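Local coordinates for antiterminator Q protein (Enterobacteria phage SfI, PDB 6JNY) that probably acts on RNA polymerase as a phage antitermination factor, letting transcription read through terminators, at residues A[7-20]-A[135-149]. Residues are numbered along the deposited sequence; the frame is centred on the assembly and turned at random.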
loop_
_atom_site.group_PDB
_atom_site.type_symbol
_atom_site.label_atom_id
_atom_site.label_comp_id
_atom_site.label_asym_id
_atom_site.label_seq_id
_atom_site.Cartn_x
_atom_site.Cartn_y
_atom_site.Cartn_z
ATOM N N ASN A 7 2.439 -10.427 -10.959
ATOM C CA ASN A 7 1.129 -9.797 -11.088
ATOM C C ASN A 7 -0.000 -10.746 -10.694
ATOM O O ASN A 7 0.032 -11.935 -10.994
ATOM C CB ASN A 7 0.916 -9.284 -12.518
ATOM C CG ASN A 7 1.049 -7.773 -12.625
ATOM O OD1 ASN A 7 0.075 -7.037 -12.450
ATOM N ND2 ASN A 7 2.259 -7.304 -12.920
ATOM N N LEU A 8 -0.998 -10.215 -10.001
ATOM C CA LEU A 8 -2.183 -10.993 -9.701
ATOM C C LEU A 8 -3.049 -11.125 -10.948
ATOM O O LEU A 8 -2.969 -10.317 -11.877
ATOM C CB LEU A 8 -3.006 -10.300 -8.614
ATOM C CG LEU A 8 -2.351 -10.096 -7.251
ATOM C CD1 LEU A 8 -3.269 -9.235 -6.397
ATOM C CD2 LEU A 8 -2.063 -11.417 -6.580
ATOM N N THR A 9 -3.900 -12.148 -10.950
ATOM C CA THR A 9 -4.903 -12.226 -12.000
ATOM C C THR A 9 -5.901 -11.088 -11.839
ATOM O O THR A 9 -5.984 -10.440 -10.789
ATOM C CB THR A 9 -5.653 -13.557 -11.963
ATOM O OG1 THR A 9 -6.559 -13.585 -10.852
ATOM C CG2 THR A 9 -4.678 -14.734 -11.888
ATOM N N LYS A 10 -6.670 -10.845 -12.897
ATOM C CA LYS A 10 -7.622 -9.740 -12.858
ATOM C C LYS A 10 -8.640 -9.951 -11.743
ATOM O O LYS A 10 -8.969 -9.015 -11.005
ATOM C CB LYS A 10 -8.288 -9.602 -14.233
ATOM C CG LYS A 10 -9.344 -8.515 -14.375
ATOM C CD LYS A 10 -9.827 -8.447 -15.826
ATOM C CE LYS A 10 -11.180 -7.756 -15.947
ATOM N NZ LYS A 10 -11.641 -7.709 -17.365
ATOM N N GLU A 11 -9.107 -11.186 -11.564
ATOM C CA GLU A 11 -10.094 -11.466 -10.528
ATOM C C GLU A 11 -9.488 -11.354 -9.133
ATOM O O GLU A 11 -10.133 -10.833 -8.210
ATOM C CB GLU A 11 -10.703 -12.851 -10.751
ATOM C CG GLU A 11 -11.882 -13.160 -9.845
ATOM C CD GLU A 11 -12.578 -14.454 -10.219
ATOM O OE1 GLU A 11 -12.380 -14.926 -11.361
ATOM O OE2 GLU A 11 -13.320 -14.999 -9.374
ATOM N N GLN A 12 -8.263 -11.859 -8.951
ATOM C CA GLN A 12 -7.582 -11.704 -7.670
ATOM C C GLN A 12 -7.397 -10.231 -7.333
ATOM O O GLN A 12 -7.582 -9.823 -6.181
ATOM C CB GLN A 12 -6.223 -12.404 -7.713
ATOM C CG GLN A 12 -6.302 -13.914 -7.654
ATOM C CD GLN A 12 -4.989 -14.564 -8.025
ATOM O OE1 GLN A 12 -4.058 -13.905 -8.490
ATOM N NE2 GLN A 12 -4.908 -15.876 -7.818
ATOM N N HIS A 13 -7.033 -9.420 -8.324
ATOM C CA HIS A 13 -6.882 -7.989 -8.091
ATOM C C HIS A 13 -8.203 -7.351 -7.693
ATOM O O HIS A 13 -8.253 -6.558 -6.749
ATOM C CB HIS A 13 -6.316 -7.295 -9.330
ATOM C CG HIS A 13 -6.190 -5.814 -9.162
ATOM N ND1 HIS A 13 -7.199 -4.938 -9.495
ATOM C CD2 HIS A 13 -5.189 -5.061 -8.656
ATOM C CE1 HIS A 13 -6.816 -3.704 -9.222
ATOM N NE2 HIS A 13 -5.597 -3.751 -8.714
ATOM N N GLU A 14 -9.291 -7.673 -8.400
ATOM C CA GLU A 14 -10.577 -7.073 -8.047
ATOM C C GLU A 14 -10.966 -7.417 -6.613
ATOM O O GLU A 14 -11.439 -6.557 -5.858
ATOM C CB GLU A 14 -11.665 -7.535 -9.013
ATOM C CG GLU A 14 -11.503 -7.040 -10.434
ATOM C CD GLU A 14 -12.446 -7.741 -11.397
ATOM O OE1 GLU A 14 -13.363 -8.452 -10.927
ATOM O OE2 GLU A 14 -12.269 -7.587 -12.626
ATOM N N TRP A 15 -10.755 -8.670 -6.217
ATOM C CA TRP A 15 -11.078 -9.126 -4.873
ATOM C C TRP A 15 -10.240 -8.396 -3.837
ATOM O O TRP A 15 -10.772 -7.838 -2.868
ATOM C CB TRP A 15 -10.818 -10.633 -4.808
ATOM C CG TRP A 15 -11.074 -11.263 -3.489
ATOM C CD1 TRP A 15 -12.269 -11.718 -3.016
ATOM C CD2 TRP A 15 -10.109 -11.520 -2.454
ATOM N NE1 TRP A 15 -12.112 -12.235 -1.752
ATOM C CE2 TRP A 15 -10.797 -12.123 -1.381
ATOM C CE3 TRP A 15 -8.740 -11.281 -2.326
ATOM C CZ2 TRP A 15 -10.153 -12.515 -0.204
ATOM C CZ3 TRP A 15 -8.096 -11.675 -1.161
ATOM C CH2 TRP A 15 -8.802 -12.289 -0.114
ATOM N N LEU A 16 -8.920 -8.377 -4.029
ATOM C CA LEU A 16 -8.050 -7.772 -3.025
ATOM C C LEU A 16 -8.217 -6.262 -2.983
ATOM O O LEU A 16 -8.260 -5.670 -1.900
ATOM C CB LEU A 16 -6.591 -8.147 -3.273
ATOM C CG LEU A 16 -5.593 -7.471 -2.326
ATOM C CD1 LEU A 16 -5.920 -7.805 -0.870
ATOM C CD2 LEU A 16 -4.186 -7.886 -2.676
ATOM N N ASN A 17 -8.305 -5.617 -4.147
ATOM C CA ASN A 17 -8.518 -4.175 -4.174
ATOM C C ASN A 17 -9.798 -3.808 -3.444
ATOM O O ASN A 17 -9.840 -2.803 -2.719
ATOM C CB ASN A 17 -8.570 -3.684 -5.617
ATOM C CG ASN A 17 -8.829 -2.205 -5.703
ATOM O OD1 ASN A 17 -7.936 -1.394 -5.456
ATOM N ND2 ASN A 17 -10.064 -1.849 -6.027
ATOM N N GLY A 18 -10.850 -4.606 -3.611
ATOM C CA GLY A 18 -12.090 -4.331 -2.906
ATOM C C GLY A 18 -11.904 -4.374 -1.402
ATOM O O GLY A 18 -12.349 -3.476 -0.680
ATOM N N TRP A 19 -11.235 -5.419 -0.905
ATOM C CA TRP A 19 -10.985 -5.523 0.532
ATOM C C TRP A 19 -10.120 -4.374 1.023
ATOM O O TRP A 19 -10.361 -3.828 2.107
ATOM C CB TRP A 19 -10.322 -6.864 0.857
ATOM C CG TRP A 19 -11.293 -7.967 1.078
ATOM C CD1 TRP A 19 -11.400 -9.128 0.353
ATOM C CD2 TRP A 19 -12.304 -8.034 2.092
ATOM N NE1 TRP A 19 -12.421 -9.903 0.856
ATOM C CE2 TRP A 19 -12.987 -9.253 1.922
ATOM C CE3 TRP A 19 -12.703 -7.178 3.125
ATOM C CZ2 TRP A 19 -14.042 -9.642 2.751
ATOM C CZ3 TRP A 19 -13.747 -7.572 3.946
ATOM C CH2 TRP A 19 -14.398 -8.791 3.754
ATOM N N LEU A 20 -9.104 -3.993 0.247
ATOM C CA LEU A 20 -8.223 -2.916 0.688
ATOM C C LEU A 20 -8.922 -1.560 0.677
ATOM O O LEU A 20 -8.596 -0.701 1.497
ATOM C CB LEU A 20 -6.921 -2.899 -0.114
ATOM C CG LEU A 20 -6.024 -4.125 0.118
ATOM C CD1 LEU A 20 -4.805 -4.032 -0.768
ATOM C CD2 LEU A 20 -5.618 -4.238 1.594
ATOM N N ASN A 135 1.387 -2.319 -7.277
ATOM C CA ASN A 135 1.184 -3.654 -7.824
ATOM C C ASN A 135 1.972 -4.685 -7.041
ATOM O O ASN A 135 1.444 -5.743 -6.705
ATOM C CB ASN A 135 1.576 -3.675 -9.299
ATOM C CG ASN A 135 1.357 -5.029 -9.925
ATOM O OD1 ASN A 135 2.271 -5.859 -9.981
ATOM N ND2 ASN A 135 0.137 -5.271 -10.385
ATOM N N ALA A 136 3.222 -4.378 -6.716
ATOM C CA ALA A 136 4.052 -5.339 -6.000
ATOM C C ALA A 136 3.511 -5.570 -4.598
ATOM O O ALA A 136 3.548 -6.697 -4.084
ATOM C CB ALA A 136 5.485 -4.817 -5.943
ATOM N N SER A 137 3.001 -4.517 -3.964
ATOM C CA SER A 137 2.422 -4.665 -2.631
ATOM C C SER A 137 1.190 -5.557 -2.655
ATOM O O SER A 137 1.038 -6.429 -1.794
ATOM C CB SER A 137 2.066 -3.295 -2.058
ATOM O OG SER A 137 3.209 -2.446 -1.980
ATOM N N LEU A 138 0.296 -5.368 -3.629
ATOM C CA LEU A 138 -0.883 -6.225 -3.706
ATOM C C LEU A 138 -0.496 -7.667 -3.971
ATOM O O LEU A 138 -1.111 -8.589 -3.430
ATOM C CB LEU A 138 -1.844 -5.725 -4.783
ATOM C CG LEU A 138 -2.909 -4.745 -4.274
ATOM C CD1 LEU A 138 -2.319 -3.425 -3.800
ATOM C CD2 LEU A 138 -3.956 -4.547 -5.340
ATOM N N PHE A 139 0.524 -7.878 -4.792
ATOM C CA PHE A 139 0.994 -9.236 -5.039
ATOM C C PHE A 139 1.455 -9.907 -3.751
ATOM O O PHE A 139 1.177 -11.098 -3.529
ATOM C CB PHE A 139 2.114 -9.196 -6.080
ATOM C CG PHE A 139 2.593 -10.558 -6.485
ATOM C CD1 PHE A 139 1.930 -11.271 -7.463
ATOM C CD2 PHE A 139 3.687 -11.127 -5.861
ATOM C CE1 PHE A 139 2.365 -12.539 -7.830
ATOM C CE2 PHE A 139 4.122 -12.395 -6.217
ATOM C CZ PHE A 139 3.459 -13.090 -7.200
ATOM N N MET A 140 2.176 -9.169 -2.904
ATOM C CA MET A 140 2.660 -9.715 -1.637
ATOM C C MET A 140 1.510 -9.953 -0.669
ATOM O O MET A 140 1.514 -10.932 0.095
ATOM C CB MET A 140 3.658 -8.758 -0.994
ATOM C CG MET A 140 4.966 -8.565 -1.738
ATOM S SD MET A 140 5.724 -6.994 -1.246
ATOM C CE MET A 140 6.097 -7.332 0.472
ATOM N N ILE A 141 0.536 -9.045 -0.654
ATOM C CA ILE A 141 -0.543 -9.132 0.318
ATOM C C ILE A 141 -1.509 -10.268 -0.012
ATOM O O ILE A 141 -1.995 -10.958 0.892
ATOM C CB ILE A 141 -1.252 -7.771 0.442
ATOM C CG1 ILE A 141 -0.336 -6.763 1.123
ATOM C CG2 ILE A 141 -2.526 -7.915 1.245
ATOM C CD1 ILE A 141 -0.798 -5.321 0.907
ATOM N N TYR A 142 -1.806 -10.493 -1.291
ATOM C CA TYR A 142 -2.886 -11.387 -1.704
ATOM C C TYR A 142 -2.847 -12.779 -1.058
ATOM O O TYR A 142 -3.842 -13.185 -0.442
ATOM C CB TYR A 142 -2.973 -11.517 -3.239
ATOM C CG TYR A 142 -3.942 -12.604 -3.644
ATOM C CD1 TYR A 142 -5.307 -12.362 -3.660
ATOM C CD2 TYR A 142 -3.502 -13.895 -3.925
ATOM C CE1 TYR A 142 -6.216 -13.348 -3.981
ATOM C CE2 TYR A 142 -4.406 -14.893 -4.240
ATOM C CZ TYR A 142 -5.761 -14.611 -4.273
ATOM O OH TYR A 142 -6.667 -15.604 -4.595
ATOM N N PRO A 143 -1.765 -13.558 -1.184
ATOM C CA PRO A 143 -1.815 -14.915 -0.608
ATOM C C PRO A 143 -1.959 -14.905 0.892
ATOM O O PRO A 143 -2.575 -15.819 1.458
ATOM C CB PRO A 143 -0.481 -15.533 -1.030
ATOM C CG PRO A 143 0.435 -14.367 -1.196
ATOM C CD PRO A 143 -0.430 -13.252 -1.736
ATOM N N VAL A 144 -1.417 -13.892 1.558
ATOM C CA VAL A 144 -1.503 -13.823 3.010
ATOM C C VAL A 144 -2.914 -13.483 3.451
ATOM O O VAL A 144 -3.405 -14.010 4.455
ATOM C CB VAL A 144 -0.468 -12.833 3.568
ATOM C CG1 VAL A 144 -0.461 -12.866 5.086
ATOM C CG2 VAL A 144 0.912 -13.165 3.021
ATOM N N LEU A 145 -3.583 -12.570 2.742
ATOM C CA LEU A 145 -4.950 -12.236 3.119
ATOM C C LEU A 145 -5.902 -13.366 2.771
ATOM O O LEU A 145 -6.818 -13.670 3.543
ATOM C CB LEU A 145 -5.397 -10.942 2.435
ATOM C CG LEU A 145 -6.776 -10.469 2.937
ATOM C CD1 LEU A 145 -6.746 -10.200 4.434
ATOM C CD2 LEU A 145 -7.308 -9.243 2.185
ATOM N N ASP A 146 -5.717 -13.985 1.604
ATOM C CA ASP A 146 -6.544 -15.131 1.249
ATOM C C ASP A 146 -6.410 -16.229 2.293
ATOM O O ASP A 146 -7.410 -16.805 2.728
ATOM C CB ASP A 146 -6.155 -15.671 -0.129
ATOM C CG ASP A 146 -7.027 -16.829 -0.573
ATOM O OD1 ASP A 146 -8.266 -16.727 -0.487
ATOM O OD2 ASP A 146 -6.464 -17.844 -1.018
ATOM N N SER A 147 -5.180 -16.505 2.732
ATOM C CA SER A 147 -4.999 -17.546 3.735
ATOM C C SER A 147 -5.500 -17.090 5.096
ATOM O O SER A 147 -5.933 -17.924 5.902
ATOM C CB SER A 147 -3.532 -17.963 3.803
ATOM O OG SER A 147 -2.783 -17.038 4.552
ATOM N N ALA A 148 -5.480 -15.784 5.369
ATOM C CA ALA A 148 -5.968 -15.311 6.663
ATOM C C ALA A 148 -7.466 -15.537 6.798
ATOM O O ALA A 148 -7.942 -15.963 7.856
ATOM C CB ALA A 148 -5.637 -13.835 6.878
ATOM N N PHE A 149 -8.230 -15.230 5.751
ATOM C CA PHE A 149 -9.666 -15.490 5.793
ATOM C C PHE A 149 -9.946 -16.986 5.862
ATOM O O PHE A 149 -10.848 -17.422 6.590
ATOM C CB PHE A 149 -10.334 -14.896 4.553
ATOM C CG PHE A 149 -10.584 -13.412 4.625
ATOM C CD1 PHE A 149 -11.232 -12.841 5.704
ATOM C CD2 PHE A 149 -10.178 -12.599 3.582
ATOM C CE1 PHE A 149 -11.471 -11.476 5.739
ATOM C CE2 PHE A 149 -10.418 -11.245 3.609
ATOM C CZ PHE A 149 -11.053 -10.682 4.683
HETATM O O HOH W 1 -0.484 -7.280 -8.340
#
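Two knobs from the first helix of the Q protein, 10-28, enter holes on its long C-terminal helix 123-155, in a near-perpendicular crossing (82° between the segment axes) with a closest approach of 10.4 Å. L16 is one knob, set among L138, I141, L145 and Y142. With its CG anti to the backbone N, it drops between the turns, where CD2 lies 3.7 Å from L138 CG and CD1 the same distance from L145 CD2. W15 is the second knob, received by Y142, L145, D146 and F149; its six-membered ring stands at 80° to that of Y142, and W15 CE3 approaches Y142 CE1 at 3.7 Å. The Y142 ring is covered on one face by Q12, whose CB makes a CH-pi contact 4.2 Å from the ring centroid. That glutamine also closes a capping box with T9, the N-cap residue: T9 N donates to Q12 OE1 and Q12 N to T9 OG1. Farther along, F149 CZ sits over the centre of one W19 face, although the ring planes are tilted against each other. Ahead of helix 10-28, N7 OD1 accepts from N135 ND2 of the long helix at 2.7 Å; the bond is bent at hydrogen (139°), with ND2 above the N7 carbonyl plane rather than on a lone pair.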